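Local structure of outer membrane protein Omp121 (Bacteroides thetaiotaomicron, 5FQ8) at residues 285-290 and 370-375; 77-82 and 281-286. The protein probably carries a nutrient across the bacterial outer membrane as a TonB-dependent transporter, and binds calcium. All coordinates share one frame; numbering follows the deposited sequence.

In the fold
From the N terminus, the chain first passes through the plug domain, where residues 77-82 lie in the loop between strands 71-75 and 84-88, with a turn at 79-82. Some 200 residues later, contact 2 brings 281-286, the loop between barrel strands 268-280 and 289-303, against that turn. Contact 1 starts where contact 2 ends, sharing Thr-285 and Asp-286, and closes a shorter span of 79 residues by bringing helix 368-374 to the same loop. The two spans therefore neither nest nor cross, but meet around one calcium ion. The calcium-bound loop has the plug turn and the helix as neighbours, and Tyr-290 of contact 1 packs on Pro-80 of contact 2.

Contact 1 (285-290 and 370-375); sequences TDADSY and YILNNY. With CA (calcium ion), chain M.
Thr-285 meets the helix with both branches of its side chain, which crosses those of Leu-372 and Asn-373 at a slant. Its chi1 of 81° tucks OG1 over the backbone, flanked by N and C and 3.7 Å from Leu-372 CB, and sets CG2 on the side of Asn-373. This methyl is 3.6 Å from Asn-373 OD1 and only slightly farther from CG and ND2, so it rests against the whole amide group. Leu-372, its CG anti to the carbonyl carbon (chi1 -71°), sends CD2 to the methyl of Ala-287, with 3.8 Å between CD2 and CB. The contact is thus carried by van der Waals packing. Thr-285 OG1 also turns back on its own loop, donating to the Pro-284 carbonyl and accepting a weak bond of 3.4 Å from Ala-287 N. Substituting an alanine for Thr-285 would probably cost the loop both bonds and open a gap beside Leu-372 and the Asn-373 amide. The loop is fixed further by the calcium ion, bound by Thr-285 O at 2.4 Å and Asp-288 OD2 at 2.2 Å, and by Ser-289 OG, which donates to Asp-286 O from above the carbonyl plane. Within 370-375, Asn-374 ND2 lies over the centre of the Tyr-370 ring and bonds to Tyr-370 O. Beyond the contact, the 285-290 segment enters strand 289-303, paired with strands 268-280 and 306-320, while helix 368-374 packs through Ile-371 and Leu-372 on helix 330-335 and through Tyr-370 on helix 420-424.

Contact 2 (77-82 and 281-286); sequences SSDPGA and GMIPTD. With CA (calcium ion), chain M.
The calcium ion is gripped by Gly-281 O at 2.5 Å and Ile-283 O at 2.2 Å, carbonyls of the two residues that face Pro-80 and Asp-79. Thr-285 O, Asp-280 OD1 and Asp-288 OD2 complete the site. The ion therefore holds the loop curled with alternate carbonyls (Gly-281, Ile-283, Thr-285) turned in on it, and the backbone of Gly-281 and the side chain of Ile-283 meet the plug turn. Ile-283, its CG1 beside the backbone N (chi1 -51°), extends CD1 to 4.2 Å from Asp-79 OD1. The same OD1 accepts a hydrogen bond from Asn-970 ND2, in the loop before barrel strand 973-983, which ties the plug carboxylate to the barrel. Next to it, CG of the Pro-80 ring approaches Gly-281 N at 4.3 Å. The plug segment keeps its shape through a type II turn from Asp-79 to Ala-82, closed by Ala-82 N to Asp-79 O at 3.3 Å, with Gly-81 at the positive phi that such a turn favours. Three loop carbonyls are thus spent on calcium, and Asp-79 and Ser-78 bond to Asn-970 and Ser-973 near the C terminus, so between 77-82 and 281-286 themselves there remains loose van der Waals contact, a carbon of one side facing a polar atom of the other.

Contact 1 (285-290 and 370-375)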
ATOM      1  N   THR B 285       8.832  14.970 -24.165  1.00 25.00           N
ATOM      2  CA  THR B 285       7.952  13.830 -23.892  1.00 24.94           C
ATOM      3  C   THR B 285       6.561  14.277 -23.480  1.00 24.75           C
ATOM      4  O   THR B 285       6.234  15.460 -23.547  1.00 29.31           O
ATOM      5  CB  THR B 285       8.503  12.902 -22.801  1.00 33.54           C
ATOM      6  OG1 THR B 285       8.205  13.454 -21.512  1.00 32.49           O
ATOM      7  CG2 THR B 285      10.008  12.697 -22.937  1.00 24.87           C
ATOM      8  N   ASP B 286       5.749  13.330 -23.024  1.00 24.66           N
ATOM      9  CA  ASP B 286       4.337  13.538 -22.750  1.00 37.58           C
ATOM     10  C   ASP B 286       4.053  13.723 -21.271  1.00 36.41           C
ATOM     11  O   ASP B 286       2.943  13.427 -20.819  1.00 38.93           O
ATOM     12  CB  ASP B 286       3.515  12.367 -23.301  1.00 35.32           C
ATOM     13  CG  ASP B 286       3.828  11.036 -22.611  1.00 41.01           C
ATOM     14  OD1 ASP B 286       4.781  10.349 -23.031  1.00 39.62           O
ATOM     15  OD2 ASP B 286       3.105  10.658 -21.666  1.00 51.74           O
ATOM     16  N   ALA B 287       5.033  14.204 -20.506  1.00 23.98           N
ATOM     17  CA  ALA B 287       4.836  14.357 -19.073  1.00 23.66           C
ATOM     18  C   ALA B 287       3.986  15.573 -18.732  1.00 23.55           C
ATOM     19  O   ALA B 287       3.307  15.555 -17.704  1.00 23.36           O
ATOM     20  CB  ALA B 287       6.182  14.421 -18.368  1.00 23.53           C
ATOM     21  N   ASP B 288       4.011  16.632 -19.561  1.00 24.19           N
ATOM     22  CA  ASP B 288       3.086  17.765 -19.432  1.00 26.11           C
ATOM     23  C   ASP B 288       1.824  17.420 -20.181  1.00 36.29           C
ATOM     24  O   ASP B 288       1.688  17.724 -21.357  1.00 42.17           O
ATOM     25  CB  ASP B 288       3.625  19.063 -20.021  1.00 29.44           C
ATOM     26  CG  ASP B 288       5.033  18.977 -20.432  1.00 43.65           C
ATOM     27  OD1 ASP B 288       5.841  19.174 -19.533  1.00 51.04           O
ATOM     28  OD2 ASP B 288       5.331  18.747 -21.623  1.00 24.18           O
ATOM     29  N   SER B 289       0.879  16.812 -19.523  1.00 23.78           N
ATOM     30  CA  SER B 289      -0.325  16.472 -20.243  1.00 24.01           C
ATOM     31  C   SER B 289      -1.532  16.895 -19.445  1.00 23.92           C
ATOM     32  O   SER B 289      -1.529  16.867 -18.218  1.00 23.67           O
ATOM     33  CB  SER B 289      -0.367  15.005 -20.566  1.00 36.03           C
ATOM     34  OG  SER B 289       0.527  14.741 -21.621  1.00 34.74           O
ATOM     35  N   TYR B 290      -2.548  17.319 -20.166  1.00 26.36           N
ATOM     36  CA  TYR B 290      -3.826  17.653 -19.582  1.00 26.30           C
ATOM     37  C   TYR B 290      -4.834  17.381 -20.669  1.00 30.01           C
ATOM     38  O   TYR B 290      -4.700  17.913 -21.771  1.00 28.15           O
ATOM     39  CB  TYR B 290      -3.854  19.098 -19.137  1.00 24.10           C
ATOM     40  CG  TYR B 290      -5.153  19.609 -18.607  1.00 24.16           C
ATOM     41  CD1 TYR B 290      -5.786  19.007 -17.554  1.00 24.02           C
ATOM     42  CD2 TYR B 290      -5.715  20.744 -19.133  1.00 24.38           C
ATOM     43  CE1 TYR B 290      -6.957  19.514 -17.060  1.00 24.12           C
ATOM     44  CE2 TYR B 290      -6.873  21.252 -18.645  1.00 24.48           C
ATOM     45  CZ  TYR B 290      -7.492  20.641 -17.616  1.00 24.34           C
ATOM     46  OH  TYR B 290      -8.657  21.177 -17.154  1.00 24.48           O
ATOM     47  N   TYR B 370      15.932  10.759 -19.031  1.00 29.86           N
ATOM     48  CA  TYR B 370      15.578   9.538 -18.324  1.00 25.28           C
ATOM     49  C   TYR B 370      14.425   9.792 -17.369  1.00 24.28           C
ATOM     50  O   TYR B 370      13.449   9.043 -17.354  1.00 24.96           O
ATOM     51  CB  TYR B 370      16.789   8.971 -17.569  1.00 24.84           C
ATOM     52  CG  TYR B 370      16.488   7.624 -16.949  1.00 28.74           C
ATOM     53  CD1 TYR B 370      15.836   7.529 -15.727  1.00 25.95           C
ATOM     54  CD2 TYR B 370      16.820   6.451 -17.605  1.00 32.92           C
ATOM     55  CE1 TYR B 370      15.529   6.315 -15.180  1.00 29.48           C
ATOM     56  CE2 TYR B 370      16.517   5.224 -17.056  1.00 36.93           C
ATOM     57  CZ  TYR B 370      15.874   5.167 -15.847  1.00 33.98           C
ATOM     58  OH  TYR B 370      15.567   3.954 -15.307  1.00 27.08           O
ATOM     59  N   ILE B 371      14.518  10.847 -16.565  1.00 24.04           N
ATOM     60  CA  ILE B 371      13.497  11.091 -15.552  1.00 27.17           C
ATOM     61  C   ILE B 371      12.132  11.273 -16.196  1.00 35.41           C
ATOM     62  O   ILE B 371      11.124  10.766 -15.692  1.00 39.80           O
ATOM     63  CB  ILE B 371      13.875  12.303 -14.684  1.00 23.53           C
ATOM     64  CG1 ILE B 371      15.245  12.095 -14.055  1.00 23.63           C
ATOM     65  CG2 ILE B 371      12.853  12.508 -13.616  1.00 23.25           C
ATOM     66  CD1 ILE B 371      15.735  13.278 -13.262  1.00 23.52           C
ATOM     67  N   LEU B 372      12.076  11.987 -17.325  1.00 35.64           N
ATOM     68  CA  LEU B 372      10.803  12.241 -17.995  1.00 44.21           C
ATOM     69  C   LEU B 372      10.261  10.997 -18.681  1.00 24.01           C
ATOM     70  O   LEU B 372       9.045  10.787 -18.725  1.00 23.95           O
ATOM     71  CB  LEU B 372      10.960  13.363 -19.018  1.00 23.96           C
ATOM     72  CG  LEU B 372      11.155  14.797 -18.554  1.00 23.82           C
ATOM     73  CD1 LEU B 372      11.765  15.552 -19.676  1.00 24.08           C
ATOM     74  CD2 LEU B 372       9.843  15.401 -18.174  1.00 23.62           C
ATOM     75  N   ASN B 373      11.143  10.162 -19.201  1.00 24.27           N
ATOM     76  CA  ASN B 373      10.751   8.949 -19.893  1.00 24.52           C
ATOM     77  C   ASN B 373      10.475   7.766 -18.973  1.00 24.44           C
ATOM     78  O   ASN B 373       9.913   6.779 -19.440  1.00 24.64           O
ATOM     79  CB  ASN B 373      11.838   8.560 -20.882  1.00 24.90           C
ATOM     80  CG  ASN B 373      11.603   9.142 -22.239  1.00 25.15           C
ATOM     81  OD1 ASN B 373      10.491   9.115 -22.747  1.00 27.23           O
ATOM     82  ND2 ASN B 373      12.650   9.680 -22.840  1.00 25.38           N
ATOM     83  N   ASN B 374      10.850   7.828 -17.691  1.00 24.19           N
ATOM     84  CA  ASN B 374      10.780   6.660 -16.834  1.00 24.18           C
ATOM     85  C   ASN B 374      10.098   6.871 -15.501  1.00 23.85           C
ATOM     86  O   ASN B 374       9.969   5.907 -14.749  1.00 23.86           O
ATOM     87  CB  ASN B 374      12.185   6.119 -16.571  1.00 24.34           C
ATOM     88  CG  ASN B 374      12.800   5.526 -17.798  1.00 24.73           C
ATOM     89  OD1 ASN B 374      12.536   4.378 -18.142  1.00 24.97           O
ATOM     90  ND2 ASN B 374      13.617   6.303 -18.479  1.00 24.85           N
ATOM     91  N   TYR B 375       9.670   8.073 -15.175  1.00 28.30           N
ATOM     92  CA  TYR B 375       8.951   8.311 -13.939  1.00 28.94           C
ATOM     93  C   TYR B 375       7.489   8.511 -14.258  1.00 29.22           C
ATOM     94  O   TYR B 375       7.102   8.668 -15.413  1.00 39.51           O
ATOM     95  CB  TYR B 375       9.522   9.519 -13.203  1.00 23.15           C
ATOM     96  CG  TYR B 375      10.797   9.233 -12.461  1.00 23.17           C
ATOM     97  CD1 TYR B 375      11.905   8.741 -13.115  1.00 23.41           C
ATOM     98  CD2 TYR B 375      10.889   9.451 -11.099  1.00 24.03           C
ATOM     99  CE1 TYR B 375      13.053   8.478 -12.445  1.00 23.47           C
ATOM    100  CE2 TYR B 375      12.042   9.213 -10.431  1.00 23.06           C
ATOM    101  CZ  TYR B 375      13.115   8.719 -11.107  1.00 23.29           C
ATOM    102  OH  TYR B 375      14.272   8.461 -10.438  1.00 28.44           O
TER
HETATM  103 CA    CA M1987       5.647  17.831 -23.585  1.00107.24          CA

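Contact 2 (77-82 and 281-286)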
ATOM      1  N   SER B  77       1.424  27.547 -11.986  1.00 23.38           N
ATOM      2  CA  SER B  77       2.566  27.393 -12.866  1.00 23.40           C
ATOM      3  C   SER B  77       2.052  27.294 -14.290  1.00 23.57           C
ATOM      4  O   SER B  77       0.849  27.347 -14.544  1.00 23.66           O
ATOM      5  CB  SER B  77       3.405  26.174 -12.494  1.00 23.18           C
ATOM      6  OG  SER B  77       2.756  24.958 -12.841  1.00 23.08           O
ATOM      7  N   SER B  78       2.980  27.132 -15.217  1.00 23.64           N
ATOM      8  CA  SER B  78       2.651  26.935 -16.612  1.00 23.83           C
ATOM      9  C   SER B  78       2.364  25.482 -16.939  1.00 23.71           C
ATOM     10  O   SER B  78       2.144  25.154 -18.105  1.00 23.88           O
ATOM     11  CB  SER B  78       3.784  27.453 -17.493  1.00 49.48           C
ATOM     12  OG  SER B  78       3.631  28.843 -17.768  1.00 42.16           O
ATOM     13  N   ASP B  79       2.355  24.624 -15.967  1.00 23.46           N
ATOM     14  CA  ASP B  79       2.167  23.221 -16.247  1.00 23.38           C
ATOM     15  C   ASP B  79       0.703  22.976 -16.561  1.00 30.84           C
ATOM     16  O   ASP B  79      -0.166  23.473 -15.848  1.00 35.01           O
ATOM     17  CB  ASP B  79       2.605  22.373 -15.060  1.00 23.12           C
ATOM     18  CG  ASP B  79       4.035  22.593 -14.696  1.00 23.06           C
ATOM     19  OD1 ASP B  79       4.898  21.946 -15.320  1.00 23.10           O
ATOM     20  OD2 ASP B  79       4.286  23.414 -13.798  1.00 23.01           O
ATOM     21  N   PRO B  80       0.397  22.203 -17.591  1.00 25.78           N
ATOM     22  CA  PRO B  80      -0.993  22.019 -17.987  1.00 23.75           C
ATOM     23  C   PRO B  80      -1.813  21.394 -16.880  1.00 23.58           C
ATOM     24  O   PRO B  80      -1.335  20.544 -16.129  1.00 25.70           O
ATOM     25  CB  PRO B  80      -0.881  21.099 -19.202  1.00 23.92           C
ATOM     26  CG  PRO B  80       0.426  21.413 -19.774  1.00 23.98           C
ATOM     27  CD  PRO B  80       1.314  21.626 -18.581  1.00 25.84           C
ATOM     28  N   GLY B  81      -3.047  21.856 -16.764  1.00 23.70           N
ATOM     29  CA  GLY B  81      -3.956  21.322 -15.791  1.00 23.61           C
ATOM     30  C   GLY B  81      -3.765  21.816 -14.388  1.00 23.42           C
ATOM     31  O   GLY B  81      -4.453  21.331 -13.493  1.00 23.35           O
ATOM     32  N   ALA B  82      -2.871  22.768 -14.160  1.00 23.37           N
ATOM     33  CA  ALA B  82      -2.546  23.190 -12.811  1.00 23.21           C
ATOM     34  C   ALA B  82      -3.611  24.131 -12.260  1.00 23.36           C
ATOM     35  O   ALA B  82      -4.554  24.517 -12.946  1.00 23.58           O
ATOM     36  CB  ALA B  82      -1.174  23.838 -12.799  1.00 23.16           C
ATOM     37  N   GLY B 281       2.573  20.008 -23.190  1.00 42.28           N
ATOM     38  CA  GLY B 281       3.298  21.258 -23.053  1.00 36.69           C
ATOM     39  C   GLY B 281       4.733  21.189 -23.531  1.00 28.85           C
ATOM     40  O   GLY B 281       5.167  20.246 -24.191  1.00 24.87           O
ATOM     41  N   MET B 282       5.492  22.211 -23.157  1.00 24.70           N
ATOM     42  CA  MET B 282       6.786  22.434 -23.788  1.00 25.84           C
ATOM     43  C   MET B 282       7.899  21.558 -23.245  1.00 34.10           C
ATOM     44  O   MET B 282       8.947  21.470 -23.884  1.00 37.73           O
ATOM     45  CB  MET B 282       7.196  23.877 -23.616  1.00 24.97           C
ATOM     46  CG  MET B 282       7.298  24.240 -22.183  1.00 24.64           C
ATOM     47  SD  MET B 282       7.619  25.960 -21.978  1.00 24.78           S
ATOM     48  CE  MET B 282       7.400  26.100 -20.232  1.00 24.40           C
ATOM     49  N   ILE B 283       7.739  20.964 -22.072  1.00 28.24           N
ATOM     50  CA  ILE B 283       8.783  20.053 -21.599  1.00 24.32           C
ATOM     51  C   ILE B 283       8.746  18.793 -22.448  1.00 25.66           C
ATOM     52  O   ILE B 283       7.650  18.279 -22.726  1.00 26.25           O
ATOM     53  CB  ILE B 283       8.583  19.730 -20.125  1.00 23.96           C
ATOM     54  CG1 ILE B 283       8.408  21.004 -19.307  1.00 23.83           C
ATOM     55  CG2 ILE B 283       9.759  19.000 -19.575  1.00 23.89           C
ATOM     56  CD1 ILE B 283       7.959  20.764 -17.904  1.00 23.53           C
ATOM     57  N   PRO B 284       9.896  18.274 -22.898  1.00 24.67           N
ATOM     58  CA  PRO B 284       9.900  17.123 -23.810  1.00 24.92           C
ATOM     59  C   PRO B 284       9.160  15.908 -23.278  1.00 24.75           C
ATOM     60  O   PRO B 284       8.919  15.806 -22.075  1.00 24.43           O
ATOM     61  CB  PRO B 284      11.392  16.827 -23.974  1.00 25.08           C
ATOM     62  CG  PRO B 284      12.064  18.068 -23.684  1.00 25.05           C
ATOM     63  CD  PRO B 284      11.255  18.780 -22.663  1.00 24.72           C
ATOM     64  N   THR B 285       8.832  14.970 -24.165  1.00 25.00           N
ATOM     65  CA  THR B 285       7.952  13.830 -23.892  1.00 24.94           C
ATOM     66  C   THR B 285       6.561  14.277 -23.480  1.00 24.75           C
ATOM     67  O   THR B 285       6.234  15.460 -23.547  1.00 29.31           O
ATOM     68  CB  THR B 285       8.503  12.902 -22.801  1.00 33.54           C
ATOM     69  OG1 THR B 285       8.205  13.454 -21.512  1.00 32.49           O
ATOM     70  CG2 THR B 285      10.008  12.697 -22.937  1.00 24.87           C
ATOM     71  N   ASP B 286       5.749  13.330 -23.024  1.00 24.66           N
ATOM     72  CA  ASP B 286       4.337  13.538 -22.750  1.00 37.58           C
ATOM     73  C   ASP B 286       4.053  13.723 -21.271  1.00 36.41           C
ATOM     74  O   ASP B 286       2.943  13.427 -20.819  1.00 38.93           O
ATOM     75  CB  ASP B 286       3.515  12.367 -23.301  1.00 35.32           C
ATOM     76  CG  ASP B 286       3.828  11.036 -22.611  1.00 41.01           C
ATOM     77  OD1 ASP B 286       4.781  10.349 -23.031  1.00 39.62           O
ATOM     78  OD2 ASP B 286       3.105  10.658 -21.666  1.00 51.74           O
TER
HETATM   79 CA    CA M1987       5.647  17.831 -23.585  1.00107.24          CA